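Local structure of putative ATP-dependent endonuclease of the OLD family (6P74) at residues N352-G357 with G408-E413; L375-G380 with V429-V434; P425-H430 with R471-Q476. The protein degrades linear and supercoiled double-stranded DNA from 5' to 3' with divalent metal ions, nicks and linearises circular DNA, and has DNA-stimulated ATPase activity. All blocks are in the same frame, centred on the assembly; numbering follows the deposited sequence.

Contacts 2 and 3 share strand 426-431 of the parallel Toprim sheet, flanked by strands 372-376 and 472-475; their centres lie about 8 Å apart, and L375 N probably bonds to V427 O (2.7 Å). Contact 2 carries the metal site at the C-terminal ends of these strands. In contact 3, the nearest atom of the V475 side chain is about 8 Å from the samarium. Contact 1, its centre about 13 Å from that of contact 2 and about 17 Å from that of contact 3, joins the Toprim helix 409-422 to the ATPase portion. The start of this helix reaches the acidic site: G408 N probably bonds to E377 O, and K409 NZ hydrogen-bonds to D431 O (2.9 Å).

Contact 1: residues N352-G357 with G408-E413; sequences NRFKLG and GKAGIE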
loop_
_atom_site.group_PDB
_atom_site.type_symbol
_atom_site.label_atom_id
_atom_site.label_comp_id
_atom_site.label_asym_id
_atom_site.label_seq_id
_atom_site.Cartn_x
_atom_site.Cartn_y
_atom_site.Cartn_z
ATOM N N ASN A 352 6.979 23.339 -34.385
ATOM C CA ASN A 352 6.692 23.344 -35.817
ATOM C C ASN A 352 7.931 23.670 -36.634
ATOM O O ASN A 352 8.151 23.072 -37.692
ATOM C CB ASN A 352 5.586 24.349 -36.141
ATOM C CG ASN A 352 4.228 23.926 -35.609
ATOM O OD1 ASN A 352 3.959 22.736 -35.383
ATOM N ND2 ASN A 352 3.358 24.905 -35.406
ATOM N N ARG A 353 8.728 24.645 -36.189
ATOM C CA ARG A 353 9.951 24.964 -36.917
ATOM C C ARG A 353 10.871 23.761 -36.962
ATOM O O ARG A 353 11.593 23.566 -37.945
ATOM C CB ARG A 353 10.696 26.147 -36.283
ATOM C CG ARG A 353 10.017 27.490 -36.392
ATOM C CD ARG A 353 10.565 28.479 -35.337
ATOM N NE ARG A 353 11.763 29.197 -35.770
ATOM C CZ ARG A 353 13.013 28.833 -35.471
ATOM N NH1 ARG A 353 13.254 27.738 -34.727
ATOM N NH2 ARG A 353 14.033 29.577 -35.913
ATOM N N PHE A 354 10.859 22.946 -35.911
ATOM C CA PHE A 354 11.696 21.761 -35.931
ATOM C C PHE A 354 11.148 20.707 -36.889
ATOM O O PHE A 354 11.924 19.981 -37.520
ATOM C CB PHE A 354 11.835 21.188 -34.528
ATOM C CG PHE A 354 12.549 19.876 -34.503
ATOM C CD1 PHE A 354 13.944 19.832 -34.593
ATOM C CD2 PHE A 354 11.829 18.687 -34.446
ATOM C CE1 PHE A 354 14.614 18.615 -34.599
ATOM C CE2 PHE A 354 12.486 17.455 -34.444
ATOM C CZ PHE A 354 13.890 17.420 -34.519
ATOM N N LYS A 355 9.826 20.627 -37.041
ATOM C CA LYS A 355 9.252 19.591 -37.893
ATOM C C LYS A 355 9.567 19.799 -39.377
ATOM O O LYS A 355 9.463 18.844 -40.149
ATOM C CB LYS A 355 7.735 19.497 -37.677
ATOM C CG LYS A 355 7.301 19.322 -36.213
ATOM C CD LYS A 355 6.052 18.438 -36.040
ATOM C CE LYS A 355 5.080 18.513 -37.228
ATOM N NZ LYS A 355 4.034 19.595 -37.146
ATOM N N LEU A 356 9.973 20.994 -39.803
ATOM C CA LEU A 356 10.419 21.178 -41.187
ATOM C C LEU A 356 11.851 20.670 -41.305
ATOM O O LEU A 356 12.800 21.335 -40.882
ATOM C CB LEU A 356 10.347 22.640 -41.606
ATOM C CG LEU A 356 9.256 23.568 -41.075
ATOM C CD1 LEU A 356 9.683 25.008 -41.355
ATOM C CD2 LEU A 356 7.876 23.270 -41.677
ATOM N N GLY A 357 12.021 19.488 -41.894
ATOM C CA GLY A 357 13.339 18.910 -42.071
ATOM C C GLY A 357 13.899 18.165 -40.878
ATOM O O GLY A 357 14.840 17.382 -41.047
ATOM N N GLY A 408 20.001 18.995 -34.408
ATOM C CA GLY A 408 20.313 20.285 -35.009
ATOM C C GLY A 408 19.836 21.419 -34.128
ATOM O O GLY A 408 19.271 21.210 -33.051
ATOM N N LYS A 409 20.060 22.653 -34.596
ATOM C CA LYS A 409 19.862 23.795 -33.707
ATOM C C LYS A 409 18.386 23.991 -33.366
ATOM O O LYS A 409 18.037 24.177 -32.190
ATOM C CB LYS A 409 20.484 25.048 -34.318
ATOM C CG LYS A 409 22.048 24.921 -34.355
ATOM C CD LYS A 409 22.725 26.158 -34.941
ATOM C CE LYS A 409 24.261 26.015 -34.895
ATOM N NZ LYS A 409 24.934 27.164 -35.577
ATOM N N ALA A 410 17.502 23.925 -34.374
ATOM C CA ALA A 410 16.069 24.002 -34.106
ATOM C C ALA A 410 15.635 22.916 -33.129
ATOM O O ALA A 410 14.740 23.142 -32.310
ATOM C CB ALA A 410 15.264 23.913 -35.416
ATOM N N GLY A 411 16.276 21.748 -33.185
ATOM C CA GLY A 411 15.984 20.696 -32.224
ATOM C C GLY A 411 16.424 21.059 -30.823
ATOM O O GLY A 411 15.772 20.680 -29.843
ATOM N N ILE A 412 17.549 21.776 -30.705
ATOM C CA ILE A 412 18.019 22.231 -29.396
ATOM C C ILE A 412 17.026 23.219 -28.783
ATOM O O ILE A 412 16.650 23.092 -27.618
ATOM C CB ILE A 412 19.428 22.846 -29.498
ATOM C CG1 ILE A 412 20.463 21.767 -29.782
ATOM C CG2 ILE A 412 19.808 23.507 -28.185
ATOM C CD1 ILE A 412 21.850 22.306 -30.023
ATOM N N GLU A 413 16.612 24.228 -29.549
ATOM C CA GLU A 413 15.546 25.124 -29.106
ATOM C C GLU A 413 14.396 24.358 -28.473
ATOM O O GLU A 413 13.905 24.721 -27.399
ATOM C CB GLU A 413 14.988 25.920 -30.276
ATOM C CG GLU A 413 15.801 27.023 -30.779
ATOM C CD GLU A 413 14.923 27.972 -31.541
ATOM O OE1 GLU A 413 14.096 28.649 -30.890
ATOM O OE2 GLU A 413 15.009 27.996 -32.786
#
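F354 and R353, neighbours near the C-terminal end of helix 341-355, face the first turn of helix 409-422 and meet A410, G411 and E413. The contact joins the C-terminal part of the ATPase region to the Toprim domain. F354 has CG anti to its backbone N (chi1 173°), and its ring reaches the backbone of the partner helix: CD1 lies 3.2 Å from G411 CA and CE1 3.4 Å from the same atom. G411 has no CB, and this absence lets the ring come so close to the main chain. A410 CB points toward helix 341-355 and lies 4.4 Å from both F354 CD1 and R353 NH1, between the aromatic and charged parts of the contact. The R353 chain bends at chi3 (86°) and crosses E413 at about a right angle. NH1 meets E413 OE2 at 2.6 Å in a salt bridge whose hydrogen bond is weak, because the N-H points well off the acceptor; guanidinium and carboxylate planes stand 64° apart. E413 OE2 also pairs with R462 NE of helix 443-467, whose like charge lies close to R353 NH2. One carboxylate oxygen thus answers two arginines, which would probably favour its ionised form and offset the repulsion between them, while the uncharged half of the interface relies on ring-to-backbone packing.

Contact 2: residues L375-G380 with V429-V434; sequences LVEGYG and VHDEDV. With SM (samarium (III) ion), chain O.
The acidic metal site of the Toprim fold is assembled here: a glutamate, E377, follows strand 372-376, and of the Asp-X-Asp pair, D431 ends the adjacent parallel strand 426-431 and D433 lies in the loop that follows. The strands are tied by V429 N to L375 O at 3.0 Å. Beyond that bond they splay, and water 1 fills the next rung, accepting from E377 N and donating to V429 O. The extended E377 side chain then reaches across the gap, its CG packing 3.8 Å from H430 CB. OE2 takes the D431 amide at 2.7 Å in a nearly straight bond on its syn side, 35° out of the carboxylate plane. This fixes one oxygen on the backbone, while OE1 faces D433 OD2 across 4.0 Å, with water 2 between them. E377, D431 and D433 are all inferred ligands of one divalent metal. The D431 carboxylate divides its work, OD1 accepting from L479 N and OD2 binding samarium, which E480 also binds. H430 ND1 donates to D431 O from above the carbonyl plane; that oxygen lies near the imidazole plane. Water 3 bridges metal and second aspartate, lying 2.6 Å from samarium and 2.6 Å from D433 OD1.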
loop_
_atom_site.group_PDB
_atom_site.type_symbol
_atom_site.label_atom_id
_atom_site.label_comp_id
_atom_site.label_asym_id
_atom_site.label_seq_id
_atom_site.Cartn_x
_atom_site.Cartn_y
_atom_site.Cartn_z
ATOM N N LEU A 375 22.862 19.211 -23.902
ATOM C CA LEU A 375 22.179 19.251 -25.196
ATOM C C LEU A 375 23.200 19.543 -26.297
ATOM O O LEU A 375 23.852 20.587 -26.252
ATOM C CB LEU A 375 21.094 20.334 -25.184
ATOM C CG LEU A 375 20.193 20.241 -23.946
ATOM C CD1 LEU A 375 19.000 21.219 -24.023
ATOM C CD2 LEU A 375 19.697 18.782 -23.765
ATOM N N VAL A 376 23.333 18.638 -27.280
ATOM C CA VAL A 376 24.225 18.846 -28.420
ATOM C C VAL A 376 23.428 18.683 -29.721
ATOM O O VAL A 376 22.289 18.190 -29.735
ATOM C CB VAL A 376 25.459 17.903 -28.400
ATOM C CG1 VAL A 376 26.147 17.934 -27.064
ATOM C CG2 VAL A 376 25.065 16.477 -28.760
ATOM N N GLU A 377 24.050 19.124 -30.828
ATOM C CA GLU A 377 23.361 19.146 -32.119
ATOM C C GLU A 377 23.093 17.752 -32.664
ATOM O O GLU A 377 21.993 17.476 -33.164
ATOM C CB GLU A 377 24.149 19.923 -33.154
ATOM C CG GLU A 377 24.261 21.396 -32.882
ATOM C CD GLU A 377 25.225 22.068 -33.847
ATOM O OE1 GLU A 377 24.850 22.253 -35.016
ATOM O OE2 GLU A 377 26.371 22.372 -33.454
ATOM N N GLY A 378 24.087 16.871 -32.626
ATOM C CA GLY A 378 24.040 15.746 -33.544
ATOM C C GLY A 378 24.824 14.549 -33.059
ATOM O O GLY A 378 25.397 14.547 -31.967
ATOM N N TYR A 379 24.810 13.512 -33.896
ATOM C CA TYR A 379 25.384 12.233 -33.498
ATOM C C TYR A 379 26.876 12.369 -33.211
ATOM O O TYR A 379 27.370 11.915 -32.169
ATOM C CB TYR A 379 25.128 11.198 -34.588
ATOM C CG TYR A 379 25.778 9.870 -34.312
ATOM C CD1 TYR A 379 25.174 8.942 -33.472
ATOM C CD2 TYR A 379 27.007 9.549 -34.884
ATOM C CE1 TYR A 379 25.773 7.717 -33.213
ATOM C CE2 TYR A 379 27.612 8.344 -34.633
ATOM C CZ TYR A 379 26.990 7.425 -33.802
ATOM O OH TYR A 379 27.608 6.232 -33.551
ATOM N N GLY A 380 27.609 13.015 -34.121
ATOM C CA GLY A 380 29.029 13.243 -33.895
ATOM C C GLY A 380 29.319 14.026 -32.625
ATOM O O GLY A 380 30.326 13.783 -31.956
ATOM N N VAL A 429 25.760 22.891 -25.870
ATOM C CA VAL A 429 26.937 23.159 -26.702
ATOM C C VAL A 429 26.511 23.033 -28.152
ATOM O O VAL A 429 25.871 22.046 -28.525
ATOM C CB VAL A 429 28.120 22.202 -26.447
ATOM C CG1 VAL A 429 29.438 22.906 -26.737
ATOM C CG2 VAL A 429 28.078 21.609 -25.067
ATOM N N HIS A 430 26.928 23.981 -28.984
ATOM C CA HIS A 430 26.720 23.839 -30.416
ATOM C C HIS A 430 27.812 24.596 -31.173
ATOM O O HIS A 430 28.540 25.430 -30.615
ATOM C CB HIS A 430 25.327 24.335 -30.803
ATOM C CG HIS A 430 25.156 25.808 -30.631
ATOM N ND1 HIS A 430 25.592 26.714 -31.568
ATOM C CD2 HIS A 430 24.625 26.538 -29.616
ATOM C CE1 HIS A 430 25.314 27.940 -31.151
ATOM N NE2 HIS A 430 24.726 27.859 -29.971
ATOM N N ASP A 431 27.896 24.320 -32.471
ATOM C CA ASP A 431 28.846 25.016 -33.334
ATOM C C ASP A 431 28.330 26.391 -33.718
ATOM O O ASP A 431 27.124 26.622 -33.812
ATOM C CB ASP A 431 29.125 24.202 -34.612
ATOM C CG ASP A 431 29.959 22.934 -34.349
ATOM O OD1 ASP A 431 30.543 22.850 -33.258
ATOM O OD2 ASP A 431 30.007 22.014 -35.207
ATOM N N GLU A 432 29.263 27.311 -33.971
ATOM C CA GLU A 432 28.866 28.608 -34.501
ATOM C C GLU A 432 28.410 28.488 -35.953
ATOM O O GLU A 432 27.342 28.990 -36.322
ATOM C CB GLU A 432 30.017 29.600 -34.373
ATOM C CG GLU A 432 29.685 31.040 -34.796
ATOM C CD GLU A 432 30.967 31.872 -34.959
ATOM O OE1 GLU A 432 32.054 31.264 -34.930
ATOM O OE2 GLU A 432 30.909 33.112 -35.131
ATOM N N ASP A 433 29.220 27.842 -36.800
ATOM C CA ASP A 433 28.875 27.604 -38.208
ATOM C C ASP A 433 28.777 28.892 -39.016
ATOM O O ASP A 433 27.938 29.018 -39.905
ATOM C CB ASP A 433 27.589 26.802 -38.332
ATOM C CG ASP A 433 27.813 25.340 -38.039
ATOM O OD1 ASP A 433 28.930 24.863 -38.334
ATOM O OD2 ASP A 433 26.898 24.667 -37.533
ATOM N N VAL A 434 29.660 29.835 -38.718
ATOM C CA VAL A 434 29.814 31.069 -39.471
ATOM C C VAL A 434 31.213 31.048 -40.062
ATOM O O VAL A 434 32.175 30.717 -39.366
ATOM C CB VAL A 434 29.606 32.287 -38.559
ATOM C CG1 VAL A 434 30.016 33.614 -39.253
ATOM C CG2 VAL A 434 28.169 32.266 -38.024
HETATM SM SM SM O . 29.077 20.438 -36.699
HETATM O O HOH W 1 26.604 20.120 -30.583
HETATM O O HOH W 2 26.934 22.277 -36.903
HETATM O O HOH W 3 29.667 22.398 -38.295
#

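Contact 3: residues P425-H430 with R471-Q476; sequences PFVVVH and RVFVVQ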
loop_
_atom_site.group_PDB
_atom_site.type_symbol
_atom_site.label_atom_id
_atom_site.label_comp_id
_atom_site.label_asym_id
_atom_site.label_seq_id
_atom_site.Cartn_x
_atom_site.Cartn_y
_atom_site.Cartn_z
ATOM N N PRO A 425 17.794 21.034 -15.150
ATOM C CA PRO A 425 19.046 21.745 -15.425
ATOM C C PRO A 425 19.682 21.202 -16.691
ATOM O O PRO A 425 19.612 20.002 -16.971
ATOM C CB PRO A 425 19.915 21.449 -14.193
ATOM C CG PRO A 425 18.979 20.915 -13.180
ATOM C CD PRO A 425 17.888 20.227 -13.929
ATOM N N PHE A 426 20.310 22.091 -17.458
ATOM C CA PHE A 426 20.878 21.674 -18.731
ATOM C C PHE A 426 22.036 22.590 -19.109
ATOM O O PHE A 426 22.140 23.721 -18.635
ATOM C CB PHE A 426 19.819 21.676 -19.842
ATOM C CG PHE A 426 19.286 23.046 -20.154
ATOM C CD1 PHE A 426 18.229 23.566 -19.435
ATOM C CD2 PHE A 426 19.880 23.830 -21.133
ATOM C CE1 PHE A 426 17.756 24.845 -19.695
ATOM C CE2 PHE A 426 19.415 25.094 -21.409
ATOM C CZ PHE A 426 18.341 25.606 -20.689
ATOM N N VAL A 427 22.912 22.079 -19.974
ATOM C CA VAL A 427 23.906 22.884 -20.675
ATOM C C VAL A 427 23.750 22.626 -22.179
ATOM O O VAL A 427 23.474 21.498 -22.608
ATOM C CB VAL A 427 25.332 22.559 -20.168
ATOM C CG1 VAL A 427 26.402 23.266 -21.002
ATOM C CG2 VAL A 427 25.481 22.922 -18.681
ATOM N N VAL A 428 23.889 23.676 -22.978
ATOM C CA VAL A 428 23.902 23.572 -24.432
ATOM C C VAL A 428 25.338 23.751 -24.943
ATOM O O VAL A 428 26.041 24.691 -24.539
ATOM C CB VAL A 428 22.986 24.624 -25.079
ATOM C CG1 VAL A 428 22.979 24.422 -26.569
ATOM C CG2 VAL A 428 21.569 24.563 -24.510
ATOM N N VAL A 429 25.760 22.891 -25.870
ATOM C CA VAL A 429 26.937 23.159 -26.702
ATOM C C VAL A 429 26.511 23.033 -28.152
ATOM O O VAL A 429 25.871 22.046 -28.525
ATOM C CB VAL A 429 28.120 22.202 -26.447
ATOM C CG1 VAL A 429 29.438 22.906 -26.737
ATOM C CG2 VAL A 429 28.078 21.609 -25.067
ATOM N N HIS A 430 26.928 23.981 -28.984
ATOM C CA HIS A 430 26.720 23.839 -30.416
ATOM C C HIS A 430 27.812 24.596 -31.173
ATOM O O HIS A 430 28.540 25.430 -30.615
ATOM C CB HIS A 430 25.327 24.335 -30.803
ATOM C CG HIS A 430 25.156 25.808 -30.631
ATOM N ND1 HIS A 430 25.592 26.714 -31.568
ATOM C CD2 HIS A 430 24.625 26.538 -29.616
ATOM C CE1 HIS A 430 25.314 27.940 -31.151
ATOM N NE2 HIS A 430 24.726 27.859 -29.971
ATOM N N ARG A 471 24.262 29.361 -19.976
ATOM C CA ARG A 471 24.099 27.925 -20.146
ATOM C C ARG A 471 24.547 27.435 -21.516
ATOM O O ARG A 471 24.403 26.242 -21.809
ATOM C CB ARG A 471 22.636 27.539 -19.901
ATOM C CG ARG A 471 22.098 28.090 -18.590
ATOM C CD ARG A 471 21.235 27.072 -17.843
ATOM N NE ARG A 471 19.851 27.103 -18.244
ATOM C CZ ARG A 471 19.000 28.043 -17.854
ATOM N NH1 ARG A 471 19.449 29.025 -17.079
ATOM N NH2 ARG A 471 17.722 28.012 -18.239
ATOM N N VAL A 472 25.080 28.314 -22.361
ATOM C CA VAL A 472 25.375 27.996 -23.752
ATOM C C VAL A 472 26.861 28.166 -24.019
ATOM O O VAL A 472 27.438 29.219 -23.718
ATOM C CB VAL A 472 24.551 28.863 -24.717
ATOM C CG1 VAL A 472 24.892 28.495 -26.176
ATOM C CG2 VAL A 472 23.132 28.622 -24.474
ATOM N N PHE A 473 27.467 27.132 -24.598
ATOM C CA PHE A 473 28.855 27.160 -25.051
ATOM C C PHE A 473 28.888 27.034 -26.571
ATOM O O PHE A 473 28.207 26.175 -27.136
ATOM C CB PHE A 473 29.650 26.037 -24.377
ATOM C CG PHE A 473 29.741 26.196 -22.880
ATOM C CD1 PHE A 473 28.637 25.959 -22.076
ATOM C CD2 PHE A 473 30.900 26.665 -22.291
ATOM C CE1 PHE A 473 28.696 26.148 -20.700
ATOM C CE2 PHE A 473 30.981 26.835 -20.908
ATOM C CZ PHE A 473 29.880 26.571 -20.111
ATOM N N VAL A 474 29.670 27.884 -27.237
ATOM C CA VAL A 474 29.692 27.895 -28.693
ATOM C C VAL A 474 31.076 27.484 -29.173
ATOM O O VAL A 474 32.069 28.143 -28.852
ATOM C CB VAL A 474 29.298 29.255 -29.270
ATOM C CG1 VAL A 474 29.293 29.145 -30.787
ATOM C CG2 VAL A 474 27.888 29.685 -28.735
ATOM N N VAL A 475 31.142 26.403 -29.949
ATOM C CA VAL A 475 32.404 25.997 -30.570
ATOM C C VAL A 475 32.586 26.782 -31.864
ATOM O O VAL A 475 31.785 26.641 -32.793
ATOM C CB VAL A 475 32.440 24.487 -30.842
ATOM C CG1 VAL A 475 33.823 24.129 -31.415
ATOM C CG2 VAL A 475 32.166 23.708 -29.584
ATOM N N GLN A 476 33.635 27.606 -31.926
ATOM C CA GLN A 476 33.964 28.509 -33.039
ATOM C C GLN A 476 35.132 27.962 -33.844
ATOM O O GLN A 476 36.219 27.769 -33.272
ATOM C CB GLN A 476 34.359 29.880 -32.491
ATOM C CG GLN A 476 33.393 30.463 -31.508
ATOM C CD GLN A 476 33.679 31.919 -31.290
ATOM O OE1 GLN A 476 34.472 32.273 -30.426
ATOM N NE2 GLN A 476 33.075 32.775 -32.109
#
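F426 places CG between its backbone N and carbonyl carbon (chi1 65°), while R471 bends at chi2 and chi3 (-87°), bringing NE over one face of the F426 ring, 3.2 Å from CZ. The ring and guanidinium planes stand 79° apart, the guanidinium turning its edge to the aromatic face. This pair sits at the start of two neighbouring parallel strands of the Toprim sheet, 426-431 and 472-475, joined through helix 443-467 in a beta-alpha-beta crossover. A regular parallel ladder follows: V428 N bonds to R471 O, F473 N to V428 O (2.8 Å), H430 N to F473 O and V475 N to H430 O. On the face with V428, H430, V472 and V474, V428 CB lies 4.0 Å from V472 CG2. The imidazole of H430 runs beside V474, pointing the same way, with NE2 3.9 Å from both V472 CG1 and V474 CG2. Helices 409-422 and 443-467 pack on this side. The other face carries V427, V429, F473 and V475; helix 513-523 packs on the first three. There V429 CG1 touches F473 CB and V475 CG2, the latter at 4.0 Å, linking three residues into one apolar row. The F473 ring crosses V427 obliquely, its CD1 3.7 Å from V427 CG1, and its edge is turned in plane to V428 O, 3.8 Å from CD1.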